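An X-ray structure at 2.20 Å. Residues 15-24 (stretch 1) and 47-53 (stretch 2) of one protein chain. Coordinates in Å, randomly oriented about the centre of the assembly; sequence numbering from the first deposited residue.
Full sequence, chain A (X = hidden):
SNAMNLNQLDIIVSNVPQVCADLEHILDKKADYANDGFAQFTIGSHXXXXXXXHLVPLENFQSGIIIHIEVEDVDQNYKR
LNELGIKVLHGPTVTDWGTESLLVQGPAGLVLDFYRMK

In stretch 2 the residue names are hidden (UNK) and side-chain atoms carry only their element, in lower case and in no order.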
ATOM      1  N   ASN A  15       0.064  12.922  12.531  1.00 27.37           N
ATOM      2  CA  ASN A  15      -0.928  12.866  13.599  1.00 27.30           C
ATOM      3  C   ASN A  15      -1.658  11.533  13.612  1.00 26.47           C
ATOM      4  O   ASN A  15      -2.827  11.424  13.228  1.00 26.29           O
ATOM      5  CB  ASN A  15      -1.905  14.033  13.479  1.00 27.70           C
ATOM      6  CG  ASN A  15      -2.788  14.174  14.700  1.00 31.40           C
ATOM      7  OD1 ASN A  15      -2.815  13.302  15.587  1.00 34.67           O
ATOM      8  ND2 ASN A  15      -3.542  15.264  14.750  1.00 33.93           N
ATOM      9  N   VAL A  16      -0.939  10.517  14.048  1.00 24.81           N
ATOM     10  CA  VAL A  16      -1.440   9.166  14.088  1.00 23.91           C
ATOM     11  C   VAL A  16      -2.794   9.021  14.825  1.00 24.03           C
ATOM     12  O   VAL A  16      -3.696   8.369  14.272  1.00 23.21           O
ATOM     13  CB  VAL A  16      -0.378   8.213  14.648  1.00 23.84           C
ATOM     14  CG1 VAL A  16      -0.958   6.822  14.883  1.00 23.05           C
ATOM     15  CG2 VAL A  16       0.790   8.169  13.711  1.00 23.45           C
ATOM     16  N   PRO A  17      -2.947   9.611  16.063  1.00 23.45           N
ATOM     17  CA  PRO A  17      -4.261   9.410  16.685  1.00 23.43           C
ATOM     18  C   PRO A  17      -5.457   9.871  15.851  1.00 23.38           C
ATOM     19  O   PRO A  17      -6.442   9.148  15.792  1.00 22.83           O
ATOM     20  CB  PRO A  17      -4.144  10.135  18.044  1.00 23.49           C
ATOM     21  CG  PRO A  17      -2.636  10.085  18.341  1.00 22.87           C
ATOM     22  CD  PRO A  17      -2.042  10.359  16.970  1.00 23.64           C
ATOM     23  N   GLN A  18      -5.366  11.022  15.186  1.00 22.85           N
ATOM     24  CA  GLN A  18      -6.492  11.507  14.375  1.00 22.94           C
ATOM     25  C   GLN A  18      -6.688  10.686  13.095  1.00 21.77           C
ATOM     26  O   GLN A  18      -7.808  10.323  12.730  1.00 20.90           O
ATOM     27  CB  GLN A  18      -6.320  12.991  14.021  1.00 24.12           C
ATOM     28  CG  GLN A  18      -7.605  13.660  13.466  1.00 28.55           C
ATOM     29  CD  GLN A  18      -8.799  13.527  14.431  1.00 34.12           C
ATOM     30  OE1 GLN A  18      -9.873  13.003  14.073  1.00 35.78           O
ATOM     31  NE2 GLN A  18      -8.600  13.970  15.667  1.00 35.84           N
ATOM     32  N   VAL A  19      -5.586  10.413  12.405  1.00 20.33           N
ATOM     33  CA  VAL A  19      -5.648   9.613  11.193  1.00 19.59           C
ATOM     34  C   VAL A  19      -6.210   8.228  11.559  1.00 19.48           C
ATOM     35  O   VAL A  19      -7.050   7.694  10.850  1.00 19.28           O
ATOM     36  CB  VAL A  19      -4.254   9.580  10.467  1.00 19.40           C
ATOM     37  CG1 VAL A  19      -4.275   8.692   9.215  1.00 17.42           C
ATOM     38  CG2 VAL A  19      -3.831  10.995  10.117  1.00 15.02           C
ATOM     39  N   CYS A  20      -5.794   7.702  12.715  1.00 20.05           N
ATOM     40  CA  CYS A  20      -6.236   6.390  13.208  1.00 19.42           C
ATOM     41  C   CYS A  20      -7.727   6.404  13.463  1.00 19.04           C
ATOM     42  O   CYS A  20      -8.455   5.529  12.952  1.00 18.21           O
ATOM     43  CB  CYS A  20      -5.481   5.931  14.481  1.00 18.75           C
ATOM     44  SG  CYS A  20      -6.094   4.330  15.072  1.00 21.92           S
ATOM     45  N   ALA A  21      -8.173   7.387  14.252  1.00 18.75           N
ATOM     46  CA  ALA A  21      -9.590   7.545  14.588  1.00 18.85           C
ATOM     47  C   ALA A  21     -10.469   7.641  13.320  1.00 18.82           C
ATOM     48  O   ALA A  21     -11.510   6.993  13.206  1.00 18.54           O
ATOM     49  CB  ALA A  21      -9.777   8.761  15.462  1.00 19.18           C
ATOM     50  N   ASP A  22     -10.015   8.427  12.349  1.00 19.75           N
ATOM     51  CA  ASP A  22     -10.732   8.586  11.075  1.00 20.08           C
ATOM     52  C   ASP A  22     -10.819   7.273  10.275  1.00 19.88           C
ATOM     53  O   ASP A  22     -11.860   6.940   9.726  1.00 20.05           O
ATOM     54  CB  ASP A  22     -10.057   9.651  10.213  1.00 20.19           C
ATOM     55  CG  ASP A  22     -10.216  11.058  10.768  1.00 21.90           C
ATOM     56  OD1 ASP A  22     -11.003  11.241  11.714  1.00 26.51           O
ATOM     57  OD2 ASP A  22      -9.540  11.973  10.254  1.00 23.56           O
ATOM     58  N   LEU A  23      -9.696   6.574  10.188  1.00 19.47           N
ATOM     59  CA  LEU A  23      -9.606   5.276   9.517  1.00 20.36           C
ATOM     60  C   LEU A  23     -10.507   4.211  10.164  1.00 20.05           C
ATOM     61  O   LEU A  23     -11.144   3.451   9.461  1.00 18.86           O
ATOM     62  CB  LEU A  23      -8.142   4.821   9.468  1.00 20.07           C
ATOM     63  CG  LEU A  23      -7.574   4.240   8.168  1.00 22.96           C
ATOM     64  CD1 LEU A  23      -8.164   4.843   6.870  1.00 21.03           C
ATOM     65  CD2 LEU A  23      -6.015   4.265   8.159  1.00 21.53           C
ATOM     66  N   GLU A  24     -10.616   4.204  11.501  1.00 20.74           N
ATOM     67  CA  GLU A  24     -11.581   3.320  12.193  1.00 21.75           C
ATOM     68  C   GLU A  24     -13.052   3.533  11.794  1.00 22.21           C
ATOM     69  O   GLU A  24     -13.778   2.564  11.621  1.00 22.10           O
ATOM     70  CB  GLU A  24     -11.430   3.423  13.714  1.00 21.51           C
ATOM     71  CG  GLU A  24     -10.006   3.191  14.183  1.00 22.56           C
ATOM     72  CD  GLU A  24      -9.836   3.228  15.696  1.00 24.08           C
ATOM     73  OE1 GLU A  24     -10.366   4.146  16.365  1.00 25.09           O
ATOM     74  OE2 GLU A  24      -9.139   2.324  16.206  1.00 27.82           O
ATOM     75  N   UNK A  47      -1.960  -6.181   6.686  1.00 24.00           N
ATOM     76  CA  UNK A  47      -1.917  -5.171   7.752  1.00 23.13           C
ATOM     77  C   UNK A  47      -1.637  -3.803   7.184  1.00 21.32           C
ATOM     78  O   UNK A  47      -0.940  -3.671   6.198  1.00 21.95           O
ATOM     79  s   UNK A  47      -1.286  -6.771   9.860  1.00 27.91           S
ATOM     80  c   UNK A  47      -0.837  -5.475   8.774  1.00 23.03           C
ATOM     81  N   UNK A  48      -2.184  -2.791   7.825  1.00 20.06           N
ATOM     82  CA  UNK A  48      -1.937  -1.417   7.447  1.00 19.28           C
ATOM     83  C   UNK A  48      -1.491  -0.681   8.714  1.00 18.98           C
ATOM     84  O   UNK A  48      -2.259  -0.574   9.659  1.00 18.95           O
ATOM     85  c   UNK A  48      -3.221  -0.816   6.820  1.00 18.48           C
ATOM     86  c   UNK A  48      -4.780   1.001   6.062  1.00 19.34           C
ATOM     87  c   UNK A  48      -3.337   0.672   6.408  1.00 19.81           C
ATOM     88  c   UNK A  48      -2.475   1.020   5.211  1.00 17.37           C
ATOM     89  N   UNK A  49      -0.257  -0.182   8.733  1.00 18.32           N
ATOM     90  CA  UNK A  49       0.222   0.631   9.850  1.00 19.08           C
ATOM     91  C   UNK A  49       0.178   2.150   9.553  1.00 19.19           C
ATOM     92  O   UNK A  49       0.372   2.597   8.410  1.00 19.09           O
ATOM     93  c   UNK A  49       1.672   0.257  10.213  1.00 19.48           C
ATOM     94  c   UNK A  49       1.847  -1.025  11.036  1.00 22.60           C
ATOM     95 se   UNK A  49       0.812  -2.587  10.508  1.00 32.75          SE
ATOM     96  c   UNK A  49       1.928  -3.945  11.545  1.00 21.22           C
ATOM     97  N   UNK A  50      -0.034   2.931  10.599  1.00 18.60           N
ATOM     98  CA  UNK A  50       0.228   4.364  10.555  1.00 19.81           C
ATOM     99  C   UNK A  50       1.443   4.597  11.435  1.00 20.79           C
ATOM    100  O   UNK A  50       1.535   4.046  12.536  1.00 21.03           O
ATOM    101  c   UNK A  50      -0.962   5.152  11.089  1.00 18.51           C
ATOM    102  c   UNK A  50      -2.369   5.026   9.000  1.00 17.52           C
ATOM    103  c   UNK A  50      -3.401   5.554  11.246  1.00 17.48           C
ATOM    104  c   UNK A  50      -2.328   4.764  10.522  1.00 17.87           C
ATOM    105  N   UNK A  51       2.391   5.380  10.959  1.00 21.92           N
ATOM    106  CA  UNK A  51       3.579   5.625  11.757  1.00 24.40           C
ATOM    107  C   UNK A  51       3.998   7.081  11.671  1.00 25.32           C
ATOM    108  O   UNK A  51       4.010   7.644  10.595  1.00 25.38           O
ATOM    109  c   UNK A  51       4.704   4.683  11.339  1.00 24.06           C
ATOM    110  o   UNK A  51       5.924   5.091  11.933  1.00 28.46           O
ATOM    111  N   UNK A  52       4.328   7.691  12.811  1.00 26.67           N
ATOM    112  CA  UNK A  52       4.859   9.047  12.810  1.00 27.90           C
ATOM    113  C   UNK A  52       6.375   9.019  12.567  1.00 27.94           C
ATOM    114  O   UNK A  52       6.936   9.878  11.896  1.00 27.03           O
ATOM    115  o   UNK A  52       4.061  11.430  16.397  1.00 41.17           O
ATOM    116  n   UNK A  52       5.798  12.725  15.764  1.00 37.89           N
ATOM    117  c   UNK A  52       4.790  11.239  14.114  1.00 32.28           C
ATOM    118  c   UNK A  52       4.513   9.744  14.118  1.00 29.06           C
ATOM    119  c   UNK A  52       4.852  11.812  15.526  1.00 38.38           C
ATOM    120  N   UNK A  53       7.021   8.000  13.106  1.00 28.65           N
ATOM    121  CA  UNK A  53       8.468   7.836  12.970  1.00 29.68           C
ATOM    122  C   UNK A  53       8.879   7.556  11.525  1.00 29.99           C
ATOM    123  O   UNK A  53       8.202   6.825  10.792  1.00 29.46           O
ATOM    124  o   UNK A  53      11.304   7.193  14.009  1.00 31.18           O
ATOM    125  n   UNK A  53      10.774   5.169  13.203  1.00 31.44           N
ATOM    126  c   UNK A  53      10.457   6.366  13.699  1.00 31.35           C
ATOM    127  c   UNK A  53       8.958   6.676  13.875  1.00 30.04           C
TER

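Position 47 carries two side-chain atoms, one carbon followed by one sulfur. The sulfur ends the chain, with no further carbon beyond it. No atom of this side chain comes near the helix of stretch 1. One carbon and a terminal sulfur make it Cys-47. It lies on the strand that spans 47-51 and begins earlier in the chain.

Position 48 has four side-chain carbons, forked at the second. Its CA-to-CB bond points toward the helix. One end of the fork packs against Leu-23. Four carbons with the fork at the second give Leu-48. Leu-48 CD2 lies 4.1 Å from Leu-23 CD2. The chi1 rotamer is t.

Position 49 has an unbranched side chain of two carbons, a selenium and a last carbon. Its CA-to-CB bond points away from the helix, and the side chain touches nothing on stretch 1. Selenium in this place identifies Met-49, present as selenomethionine. The residue is buried and also touches a crystal neighbour.

Position 50 again shows four carbons forked at the second. Its CA-to-CB bond points toward the helix, as expected two residues after 48 on a strand. The side chain meets Val-16, Val-19, Cys-20 and Leu-23. The fork at the second carbon makes it Leu-50, with chi1 m and chi2 t. Its CD1 lies 3.8 Å from CG1 of Val-19 and 3.9 Å from CB of Cys-20. The same CD1 is 3.5 Å from the backbone N of Cys-20. Its CD2 lies 3.8 Å from CD2 of Leu-23, and its CB lies 4.1 Å from CG1 of Val-16.

Position 51 has one carbon and one oxygen. Its CA-to-CB bond points away from the helix, but its backbone C is 4.0 Å from CG2 of Val-16. A single carbon bearing an oxygen is Ser-51. Its OG donates a hydrogen bond to the backbone O of residue 53, at 3.1 Å.

Position 52 has three carbons in a row, the third carrying an oxygen and a nitrogen. Its backbone N is 3.7 Å from CG2 of Val-16, and its CB is 4.1 Å from the same methyl. The amide on the third carbon identifies Gln-52. The residue is exposed and touches a crystal neighbour.

Position 53 has two carbons, the second carrying an oxygen and a nitrogen. It does not reach stretch 1. The shorter amide side chain is that of Asn-53.

At the helix start, Asn-15 OD1 accepts a weak capping bond from Gln-18 N, at 3.4 Å. The helix and strand run roughly antiparallel, at 152°, and their axes approach to 8.8 Å. No hydrogen bond crosses between them, so the contact rests on apolar packing. Val-16 lies over the strand end, and Leu-23 reaches both Leu-50 and Leu-48. Leu-50 is the centre of the contact, with 106 Å² covered by stretch 1, set among Val-16, Val-19, Cys-20 and Leu-23.

Stretch 2 47-53: CLMLSQN
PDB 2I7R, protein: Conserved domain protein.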